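PDB 5XEM: cysteine synthase, which produces hydrogen sulfide through pyridoxal 5'-phosphate-dependent beta-replacement chemistry and probably catalyses formation of L-cysteine and acetate from O-acetyl-L-serine and hydrogen sulfide. Local coordinates for residues A[35-40]-A[293-298]; A[174-179]-A[200-205]; A[184-189]-A[234-239]. All coordinates share one frame; numbering follows the deposited sequence.

Interaction 1 (A[35-40]-A[293-298]); sequences KLEGSN and VVLSTD. With PLP (pyridoxal-5'-phosphate), chain D.
Strand 31-36 and strand 291-296 run parallel as neighbours in the larger sheet of this fold type II PLP enzyme, and this contact is the place where both end. The backbone does most of the pairing. K35 uses both its backbone N-H and its C=O: the N-H meets V294 O nearly along the C=O axis (K35 N to V294 O 2.8 Å), and K35 O accepts from S296 N in the carbonyl plane (2.9 Å). E37 N then bonds to S296 O at 2.9 Å, just as the first chain bends through an inverse gamma turn centred on L36 and enters the 3-10 segment 37-39. Beyond that point one water joins the two chains, accepting from G38 N at 2.8 Å and hydrogen-bonded to S296 OG, which also holds T271.

The apolar contacts differ on the two faces. K35 and L295 lie side by side, each with CG anti to its backbone N, and K35 CB sits 4.0 Å from L295 CD1. The same methyl receives E37 CG, crossing obliquely at 3.7 Å. On the other face L36 CD2 only lightly meets S296 CB, while the L36 side chain also packs on L13 of the second subunit.

The charged tips look elsewhere. A bend at chi2 (-73°) leads the E37 carboxylate to R48, T17 and T45, and K35 NZ reaches E163 and T17, so these buried groups have polar partners.

Past the strand end, T297 and D298 belong to the cofactor pocket. D298 OD2 is held by K302, Y303 and N76, and D298 OD1 lies 3.5 Å from the methyl C2A of PLP. T297 brings CG2, anti to its backbone N, to 3.3 Å from N1 of the PLP pyridine.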
loop_
_atom_site.group_PDB
_atom_site.type_symbol
_atom_site.label_atom_id
_atom_site.label_comp_id
_atom_site.label_asym_id
_atom_site.label_seq_id
_atom_site.Cartn_x
_atom_site.Cartn_y
_atom_site.Cartn_z
ATOM N N LYS A 35 1.399 -1.802 -14.739
ATOM C CA LYS A 35 1.045 -2.926 -13.879
ATOM C C LYS A 35 1.544 -2.578 -12.478
ATOM O O LYS A 35 2.754 -2.416 -12.269
ATOM C CB LYS A 35 1.643 -4.220 -14.383
ATOM C CG LYS A 35 1.113 -5.415 -13.568
ATOM C CD LYS A 35 1.214 -6.733 -14.278
ATOM C CE LYS A 35 0.758 -7.907 -13.439
ATOM N NZ LYS A 35 -0.710 -7.919 -13.158
ATOM N N LEU A 36 0.609 -2.390 -11.557
ATOM C CA LEU A 36 0.911 -1.791 -10.244
ATOM C C LEU A 36 1.289 -2.848 -9.224
ATOM O O LEU A 36 0.445 -3.339 -8.492
ATOM C CB LEU A 36 -0.260 -0.974 -9.750
ATOM C CG LEU A 36 -0.655 0.254 -10.605
ATOM C CD1 LEU A 36 -1.968 0.877 -10.072
ATOM C CD2 LEU A 36 0.485 1.262 -10.646
ATOM N N GLU A 37 2.571 -3.219 -9.193
ATOM C CA GLU A 37 3.023 -4.250 -8.255
ATOM C C GLU A 37 3.093 -3.720 -6.817
ATOM O O GLU A 37 3.249 -4.476 -5.867
ATOM C CB GLU A 37 4.352 -4.840 -8.697
ATOM C CG GLU A 37 4.229 -5.558 -10.030
ATOM C CD GLU A 37 3.493 -6.872 -9.876
ATOM O OE1 GLU A 37 3.939 -7.695 -9.046
ATOM O OE2 GLU A 37 2.481 -7.080 -10.578
ATOM N N GLY A 38 2.944 -2.413 -6.662
ATOM C CA GLY A 38 2.737 -1.839 -5.354
ATOM C C GLY A 38 1.444 -2.261 -4.680
ATOM O O GLY A 38 1.297 -2.059 -3.496
ATOM N N SER A 39 0.512 -2.845 -5.432
ATOM C CA SER A 39 -0.730 -3.360 -4.875
ATOM C C SER A 39 -0.516 -4.646 -4.092
ATOM O O SER A 39 -1.397 -5.040 -3.324
ATOM C CB SER A 39 -1.751 -3.624 -5.970
ATOM O OG SER A 39 -2.096 -2.397 -6.604
ATOM N N ASN A 40 0.621 -5.324 -4.306
ATOM C CA ASN A 40 0.980 -6.478 -3.481
ATOM C C ASN A 40 0.979 -6.099 -1.985
ATOM O O ASN A 40 1.230 -4.937 -1.635
ATOM C CB ASN A 40 2.354 -7.041 -3.874
ATOM C CG ASN A 40 2.328 -7.818 -5.181
ATOM O OD1 ASN A 40 2.964 -7.421 -6.158
ATOM N ND2 ASN A 40 1.580 -8.892 -5.218
ATOM N N VAL A 293 3.130 -2.127 -22.043
ATOM C CA VAL A 293 2.983 -2.421 -20.600
ATOM C C VAL A 293 4.266 -2.071 -19.885
ATOM O O VAL A 293 5.367 -2.460 -20.331
ATOM C CB VAL A 293 2.624 -3.890 -20.335
ATOM C CG1 VAL A 293 2.571 -4.169 -18.823
ATOM C CG2 VAL A 293 1.280 -4.249 -20.974
ATOM N N VAL A 294 4.128 -1.298 -18.799
ATOM C CA VAL A 294 5.230 -0.903 -17.947
ATOM C C VAL A 294 4.994 -1.573 -16.586
ATOM O O VAL A 294 3.912 -1.452 -16.016
ATOM C CB VAL A 294 5.259 0.631 -17.768
ATOM C CG1 VAL A 294 6.185 1.078 -16.631
ATOM C CG2 VAL A 294 5.658 1.271 -19.090
ATOM N N LEU A 295 5.993 -2.286 -16.087
ATOM C CA LEU A 295 5.902 -2.850 -14.767
ATOM C C LEU A 295 6.314 -1.774 -13.776
ATOM O O LEU A 295 7.412 -1.274 -13.860
ATOM C CB LEU A 295 6.795 -4.075 -14.624
ATOM C CG LEU A 295 6.501 -4.916 -13.375
ATOM C CD1 LEU A 295 5.268 -5.791 -13.602
ATOM C CD2 LEU A 295 7.681 -5.749 -12.973
ATOM N N SER A 296 5.407 -1.417 -12.868
ATOM C CA SER A 296 5.706 -0.573 -11.704
ATOM C C SER A 296 6.087 -1.492 -10.554
ATOM O O SER A 296 5.208 -2.161 -9.972
ATOM C CB SER A 296 4.501 0.265 -11.282
ATOM O OG SER A 296 4.719 0.888 -10.012
ATOM N N THR A 297 7.370 -1.512 -10.213
ATOM C CA THR A 297 7.897 -2.514 -9.280
ATOM C C THR A 297 7.398 -2.327 -7.847
ATOM O O THR A 297 7.098 -3.311 -7.162
ATOM C CB THR A 297 9.433 -2.556 -9.314
ATOM O OG1 THR A 297 9.845 -2.872 -10.648
ATOM C CG2 THR A 297 9.958 -3.613 -8.336
ATOM N N ASP A 298 7.277 -1.076 -7.407
ATOM C CA ASP A 298 6.809 -0.815 -6.045
ATOM C C ASP A 298 6.037 0.471 -5.925
ATOM O O ASP A 298 6.071 1.311 -6.821
ATOM C CB ASP A 298 7.915 -0.957 -4.970
ATOM C CG ASP A 298 8.876 0.210 -4.881
ATOM O OD1 ASP A 298 8.932 1.038 -5.825
ATOM O OD2 ASP A 298 9.629 0.269 -3.873
HETATM N N1 PLP D . 12.545 -1.516 -8.645
HETATM C C2 PLP D . 12.600 -1.718 -7.319
HETATM C C2A PLP D . 11.909 -0.737 -6.371
HETATM C C3 PLP D . 13.264 -2.837 -6.785
HETATM O O3 PLP D . 13.292 -3.029 -5.442
HETATM C C4 PLP D . 13.891 -3.744 -7.635
HETATM C C4A PLP D . 14.625 -4.962 -7.100
HETATM C C5 PLP D . 13.810 -3.503 -9.013
HETATM C C6 PLP D . 13.122 -2.384 -9.480
HETATM C C5A PLP D . 14.437 -4.420 -10.041
HETATM O O4P PLP D . 13.685 -5.685 -10.112
HETATM P P PLP D . 14.374 -7.096 -10.525
HETATM O O1P PLP D . 13.354 -8.067 -10.751
HETATM O O2P PLP D . 15.274 -7.380 -9.424
HETATM O O3P PLP D . 15.189 -6.751 -11.721
HETATM O O HOH W 1 2.910 -0.040 -8.149
#

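Interaction 2 (A[174-179]-A[200-205]); sequences VFICGT and KTFPVE. With PLP (pyridoxal-5'-phosphate), chain D.
Strands 174-178 and 200-206 are the two parallel strands of a beta-alpha-beta unit whose crossover is helix 183-195. Their ladder starts with F175 N to K200 O and F202 N to F175 O (2.9 Å), continues with C177 N to F202 O, and reaches V204 N to C177 O, where the donor stands 31° above the carbonyl plane. P203 interrupts nothing, since the N-H groups given by its strand are those of F202 and V204.

T179 closes the ladder. Its CB lies 3.6 Å from V204 O. From there OG1, in the crowded position between backbone N and carbonyl carbon (chi1 63°), donates to V204 O at 2.9 Å from above the carbonyl plane. The other branch, CG2, runs alongside P203 and presses on its CB at 3.4 Å, tighter than usual for two carbons.

On the face of V174, I176 and F202, V174 CG1 comes to the edge of the F202 ring (3.7 Å to CE1), and I176 CG2 meets V204 CG2 at 3.5 Å.

With T179 N adding a second bond to V204 O, that one carbonyl grips T179 by both main chain and hydroxyl, which should hold T179 steady where its CA lies 3.5 Å from PLP O3P.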
loop_
_atom_site.group_PDB
_atom_site.type_symbol
_atom_site.label_atom_id
_atom_site.label_comp_id
_atom_site.label_asym_id
_atom_site.label_seq_id
_atom_site.Cartn_x
_atom_site.Cartn_y
_atom_site.Cartn_z
ATOM N N VAL A 174 4.452 -4.162 -26.569
ATOM C CA VAL A 174 5.724 -3.803 -25.958
ATOM C C VAL A 174 5.645 -4.008 -24.409
ATOM O O VAL A 174 4.625 -3.768 -23.820
ATOM C CB VAL A 174 6.075 -2.336 -26.264
ATOM C CG1 VAL A 174 7.426 -1.984 -25.655
ATOM C CG2 VAL A 174 6.096 -2.061 -27.786
ATOM N N PHE A 175 6.718 -4.501 -23.809
ATOM C CA PHE A 175 6.818 -4.659 -22.356
ATOM C C PHE A 175 8.126 -3.998 -21.960
ATOM O O PHE A 175 9.161 -4.266 -22.575
ATOM C CB PHE A 175 6.816 -6.153 -21.989
ATOM C CG PHE A 175 7.166 -6.439 -20.548
ATOM C CD1 PHE A 175 6.308 -6.048 -19.531
ATOM C CD2 PHE A 175 8.341 -7.116 -20.218
ATOM C CE1 PHE A 175 6.614 -6.298 -18.196
ATOM C CE2 PHE A 175 8.648 -7.384 -18.890
ATOM C CZ PHE A 175 7.785 -6.960 -17.879
ATOM N N ILE A 176 8.086 -3.107 -20.962
ATOM C CA ILE A 176 9.259 -2.362 -20.541
ATOM C C ILE A 176 9.338 -2.532 -19.035
ATOM O O ILE A 176 8.335 -2.312 -18.347
ATOM C CB ILE A 176 9.200 -0.869 -20.960
ATOM C CG1 ILE A 176 9.290 -0.772 -22.497
ATOM C CG2 ILE A 176 10.338 -0.083 -20.303
ATOM C CD1 ILE A 176 8.975 0.567 -23.106
ATOM N N CYS A 177 10.517 -2.935 -18.540
ATOM C CA CYS A 177 10.697 -3.297 -17.140
ATOM C C CYS A 177 12.062 -2.862 -16.611
ATOM O O CYS A 177 13.092 -3.052 -17.280
ATOM C CB CYS A 177 10.544 -4.815 -16.995
ATOM S SG CYS A 177 10.448 -5.423 -15.304
ATOM N N GLY A 178 12.073 -2.276 -15.417
ATOM C CA GLY A 178 13.315 -1.892 -14.782
ATOM C C GLY A 178 14.085 -3.113 -14.329
ATOM O O GLY A 178 13.485 -4.154 -14.087
ATOM N N THR A 179 15.405 -2.998 -14.206
ATOM C CA THR A 179 16.248 -4.119 -13.795
ATOM C C THR A 179 17.129 -3.824 -12.585
ATOM O O THR A 179 17.634 -2.704 -12.398
ATOM C CB THR A 179 17.182 -4.609 -14.945
ATOM O OG1 THR A 179 18.095 -3.549 -15.326
ATOM C CG2 THR A 179 16.339 -5.050 -16.133
ATOM N N LYS A 200 7.929 -6.844 -28.468
ATOM C CA LYS A 200 9.230 -6.276 -28.115
ATOM C C LYS A 200 9.322 -6.156 -26.574
ATOM O O LYS A 200 8.371 -5.696 -25.932
ATOM C CB LYS A 200 9.424 -4.904 -28.774
ATOM C CG LYS A 200 9.321 -4.885 -30.318
ATOM C CD LYS A 200 10.425 -5.698 -30.970
ATOM C CE LYS A 200 10.337 -5.653 -32.503
ATOM N NZ LYS A 200 9.395 -6.700 -33.034
ATOM N N THR A 201 10.452 -6.574 -26.004
ATOM C CA THR A 201 10.667 -6.549 -24.551
ATOM C C THR A 201 11.979 -5.830 -24.220
ATOM O O THR A 201 13.041 -6.184 -24.793
ATOM C CB THR A 201 10.659 -7.978 -23.967
ATOM O OG1 THR A 201 11.707 -8.767 -24.563
ATOM C CG2 THR A 201 9.308 -8.671 -24.212
ATOM N N PHE A 202 11.903 -4.819 -23.337
ATOM C CA PHE A 202 13.049 -3.972 -23.041
ATOM C C PHE A 202 13.295 -3.829 -21.533
ATOM O O PHE A 202 12.375 -3.416 -20.821
ATOM C CB PHE A 202 12.854 -2.564 -23.593
ATOM C CG PHE A 202 12.535 -2.508 -25.069
ATOM C CD1 PHE A 202 11.223 -2.544 -25.505
ATOM C CD2 PHE A 202 13.551 -2.370 -26.005
ATOM C CE1 PHE A 202 10.928 -2.485 -26.855
ATOM C CE2 PHE A 202 13.254 -2.302 -27.365
ATOM C CZ PHE A 202 11.949 -2.346 -27.787
ATOM N N PRO A 203 14.534 -4.121 -21.081
ATOM C CA PRO A 203 14.978 -3.774 -19.750
ATOM C C PRO A 203 15.395 -2.309 -19.684
ATOM O O PRO A 203 15.806 -1.728 -20.720
ATOM C CB PRO A 203 16.176 -4.698 -19.548
ATOM C CG PRO A 203 16.803 -4.762 -20.900
ATOM C CD PRO A 203 15.659 -4.664 -21.875
ATOM N N VAL A 204 15.295 -1.710 -18.486
ATOM C CA VAL A 204 15.769 -0.370 -18.244
ATOM C C VAL A 204 16.837 -0.451 -17.157
ATOM O O VAL A 204 16.702 -1.218 -16.200
ATOM C CB VAL A 204 14.642 0.595 -17.774
ATOM C CG1 VAL A 204 15.192 2.022 -17.722
ATOM C CG2 VAL A 204 13.383 0.475 -18.647
ATOM N N GLU A 205 17.907 0.309 -17.325
ATOM C CA GLU A 205 18.940 0.431 -16.293
ATOM C C GLU A 205 19.208 1.902 -16.008
ATOM O O GLU A 205 18.780 2.780 -16.770
ATOM C CB GLU A 205 20.208 -0.329 -16.733
ATOM C CG GLU A 205 20.991 0.319 -17.858
ATOM C CD GLU A 205 22.224 -0.478 -18.269
ATOM O OE1 GLU A 205 22.550 -1.480 -17.588
ATOM O OE2 GLU A 205 22.869 -0.089 -19.269
HETATM N N1 PLP D . 12.545 -1.516 -8.645
HETATM C C2 PLP D . 12.600 -1.718 -7.319
HETATM C C2A PLP D . 11.909 -0.737 -6.371
HETATM C C3 PLP D . 13.264 -2.837 -6.785
HETATM O O3 PLP D . 13.292 -3.029 -5.442
HETATM C C4 PLP D . 13.891 -3.744 -7.635
HETATM C C4A PLP D . 14.625 -4.962 -7.100
HETATM C C5 PLP D . 13.810 -3.503 -9.013
HETATM C C6 PLP D . 13.122 -2.384 -9.480
HETATM C C5A PLP D . 14.437 -4.420 -10.041
HETATM O O4P PLP D . 13.685 -5.685 -10.112
HETATM P P PLP D . 14.374 -7.096 -10.525
HETATM O O1P PLP D . 13.354 -8.067 -10.751
HETATM O O2P PLP D . 15.274 -7.380 -9.424
HETATM O O3P PLP D . 15.189 -6.751 -11.721
#

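Interaction 3 (A[184-189]-A[234-239]); sequences SFSGTA and AVYDGS. With PLP (pyridoxal-5'-phosphate), chain D.
S186 forms the tight centre of this contact. Its OG, anti to the carbonyl carbon, accepts D237 N at 2.9 Å along an almost straight N-H line (171°) and is also hydrogen-bonded to G182 O, so the same hydroxyl ties loop 234-239 to the last residue before the helix, G182 of the phosphate-binding loop. S186 CB backs this up by packing on V235 O (3.6 Å). Alongside, F185 and Y236 cross obliquely, with F185 CD2 3.9 Å from Y236 CE1. D237 O comes to the edge of the F185 ring, while A189 CB sits over one of its faces, offset toward the rim.

Helix 183-195 starts here, straight after the glycine-rich loop that holds the cofactor phosphate. S184 N and S184 OG both bond to PLP O1P, OG at 2.8 Å, so the helix N-terminus probably helps to balance the phosphate charge.

Toward solvent the contact loosens. D237 CB touches S186 CB only at 4.1 Å, and its carboxylate turns to its own loop: OD1 takes S239 N in an Asx turn and S239 OG at 2.7 Å, both from above the carboxylate plane, with G238 and S239 exposed.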
loop_
_atom_site.group_PDB
_atom_site.type_symbol
_atom_site.label_atom_id
_atom_site.label_comp_id
_atom_site.label_asym_id
_atom_site.label_seq_id
_atom_site.Cartn_x
_atom_site.Cartn_y
_atom_site.Cartn_z
ATOM N N SER A 184 12.497 -9.901 -12.875
ATOM C CA SER A 184 11.149 -9.533 -13.324
ATOM C C SER A 184 11.139 -9.305 -14.834
ATOM O O SER A 184 10.214 -9.780 -15.526
ATOM C CB SER A 184 10.571 -8.329 -12.557
ATOM O OG SER A 184 11.441 -7.231 -12.640
ATOM N N PHE A 185 12.138 -8.585 -15.357
ATOM C CA PHE A 185 12.235 -8.438 -16.805
ATOM C C PHE A 185 12.304 -9.802 -17.504
ATOM O O PHE A 185 11.560 -10.074 -18.481
ATOM C CB PHE A 185 13.470 -7.621 -17.223
ATOM C CG PHE A 185 13.755 -7.741 -18.694
ATOM C CD1 PHE A 185 12.923 -7.110 -19.613
ATOM C CD2 PHE A 185 14.773 -8.538 -19.155
ATOM C CE1 PHE A 185 13.115 -7.272 -20.965
ATOM C CE2 PHE A 185 14.989 -8.696 -20.528
ATOM C CZ PHE A 185 14.149 -8.061 -21.420
ATOM N N SER A 186 13.244 -10.628 -17.050
ATOM C CA SER A 186 13.617 -11.815 -17.834
ATOM C C SER A 186 12.530 -12.892 -17.761
ATOM O O SER A 186 12.222 -13.516 -18.752
ATOM C CB SER A 186 14.970 -12.355 -17.391
ATOM O OG SER A 186 15.965 -11.325 -17.481
ATOM N N GLY A 187 11.919 -13.080 -16.589
ATOM C CA GLY A 187 10.871 -14.066 -16.459
ATOM C C GLY A 187 9.597 -13.660 -17.178
ATOM O O GLY A 187 8.961 -14.470 -17.861
ATOM N N THR A 188 9.214 -12.387 -17.055
ATOM C CA THR A 188 8.014 -11.923 -17.711
ATOM C C THR A 188 8.208 -11.923 -19.232
ATOM O O THR A 188 7.327 -12.399 -19.956
ATOM C CB THR A 188 7.617 -10.526 -17.237
ATOM O OG1 THR A 188 7.631 -10.498 -15.795
ATOM C CG2 THR A 188 6.219 -10.151 -17.765
ATOM N N ALA A 189 9.365 -11.436 -19.706
ATOM C CA ALA A 189 9.629 -11.318 -21.142
ATOM C C ALA A 189 9.685 -12.674 -21.806
ATOM O O ALA A 189 9.239 -12.795 -22.955
ATOM C CB ALA A 189 10.942 -10.572 -21.399
ATOM N N ALA A 234 22.993 -13.915 -12.659
ATOM C CA ALA A 234 22.682 -15.120 -13.419
ATOM C C ALA A 234 21.243 -15.153 -13.908
ATOM O O ALA A 234 20.948 -15.731 -14.958
ATOM C CB ALA A 234 22.959 -16.357 -12.550
ATOM N N VAL A 235 20.327 -14.539 -13.163
ATOM C CA VAL A 235 18.915 -14.553 -13.549
ATOM C C VAL A 235 18.510 -13.554 -14.633
ATOM O O VAL A 235 17.385 -13.600 -15.095
ATOM C CB VAL A 235 17.966 -14.388 -12.330
ATOM C CG1 VAL A 235 18.130 -15.588 -11.398
ATOM C CG2 VAL A 235 18.235 -13.072 -11.602
ATOM N N TYR A 236 19.418 -12.666 -15.042
ATOM C CA TYR A 236 19.171 -11.787 -16.164
ATOM C C TYR A 236 19.456 -12.534 -17.456
ATOM O O TYR A 236 20.551 -13.103 -17.619
ATOM C CB TYR A 236 20.067 -10.543 -16.093
ATOM C CG TYR A 236 19.918 -9.651 -17.285
ATOM C CD1 TYR A 236 18.754 -8.932 -17.493
ATOM C CD2 TYR A 236 20.933 -9.562 -18.267
ATOM C CE1 TYR A 236 18.607 -8.123 -18.593
ATOM C CE2 TYR A 236 20.778 -8.763 -19.377
ATOM C CZ TYR A 236 19.615 -8.049 -19.550
ATOM O OH TYR A 236 19.440 -7.238 -20.655
ATOM N N ASP A 237 18.497 -12.502 -18.370
ATOM C CA ASP A 237 18.654 -13.110 -19.690
ATOM C C ASP A 237 18.644 -12.056 -20.798
ATOM O O ASP A 237 17.596 -11.643 -21.298
ATOM C CB ASP A 237 17.590 -14.194 -19.926
ATOM C CG ASP A 237 17.769 -14.898 -21.273
ATOM O OD1 ASP A 237 18.778 -14.619 -21.958
ATOM O OD2 ASP A 237 16.895 -15.722 -21.632
ATOM N N GLY A 238 19.845 -11.636 -21.198
ATOM C CA GLY A 238 19.993 -10.535 -22.145
ATOM C C GLY A 238 19.593 -10.888 -23.569
ATOM O O GLY A 238 19.415 -10.006 -24.396
ATOM N N SER A 239 19.422 -12.174 -23.852
ATOM C CA SER A 239 18.968 -12.597 -25.182
ATOM C C SER A 239 17.524 -12.172 -25.445
ATOM O O SER A 239 17.080 -12.132 -26.597
ATOM C CB SER A 239 19.127 -14.104 -25.355
ATOM O OG SER A 239 18.193 -14.820 -24.569
HETATM N N1 PLP D . 12.545 -1.516 -8.645
HETATM C C2 PLP D . 12.600 -1.718 -7.319
HETATM C C2A PLP D . 11.909 -0.737 -6.371
HETATM C C3 PLP D . 13.264 -2.837 -6.785
HETATM O O3 PLP D . 13.292 -3.029 -5.442
HETATM C C4 PLP D . 13.891 -3.744 -7.635
HETATM C C4A PLP D . 14.625 -4.962 -7.100
HETATM C C5 PLP D . 13.810 -3.503 -9.013
HETATM C C6 PLP D . 13.122 -2.384 -9.480
HETATM C C5A PLP D . 14.437 -4.420 -10.041
HETATM O O4P PLP D . 13.685 -5.685 -10.112
HETATM P P PLP D . 14.374 -7.096 -10.525
HETATM O O1P PLP D . 13.354 -8.067 -10.751
HETATM O O2P PLP D . 15.274 -7.380 -9.424
HETATM O O3P PLP D . 15.189 -6.751 -11.721
#

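Overall arrangement
Interactions 1 and 2 share one sheet, since strands 291-296 and 174-178 are adjacent: V293 N lies 2.8 Å from V174 O and V293 O 2.9 Å from I176 N, both probable hydrogen bonds. The helix half of interaction 3 packs on that sheet: F185 CE1 comes within 3.5 Å of P203 N, and C177 SG within 3.4 Å of S184 OG. L295 CD2 completes the join, touching C177 SG and S184 CB. Around PLP the tasks divide: interaction 1 brings T297 and D298 to the pyridine side, S184 of interaction 3 hydrogen-bonds the phosphate, while G178 and T179 of interaction 2 only pass close to it. Centres of interactions 1 and 3 are about 17 Å apart.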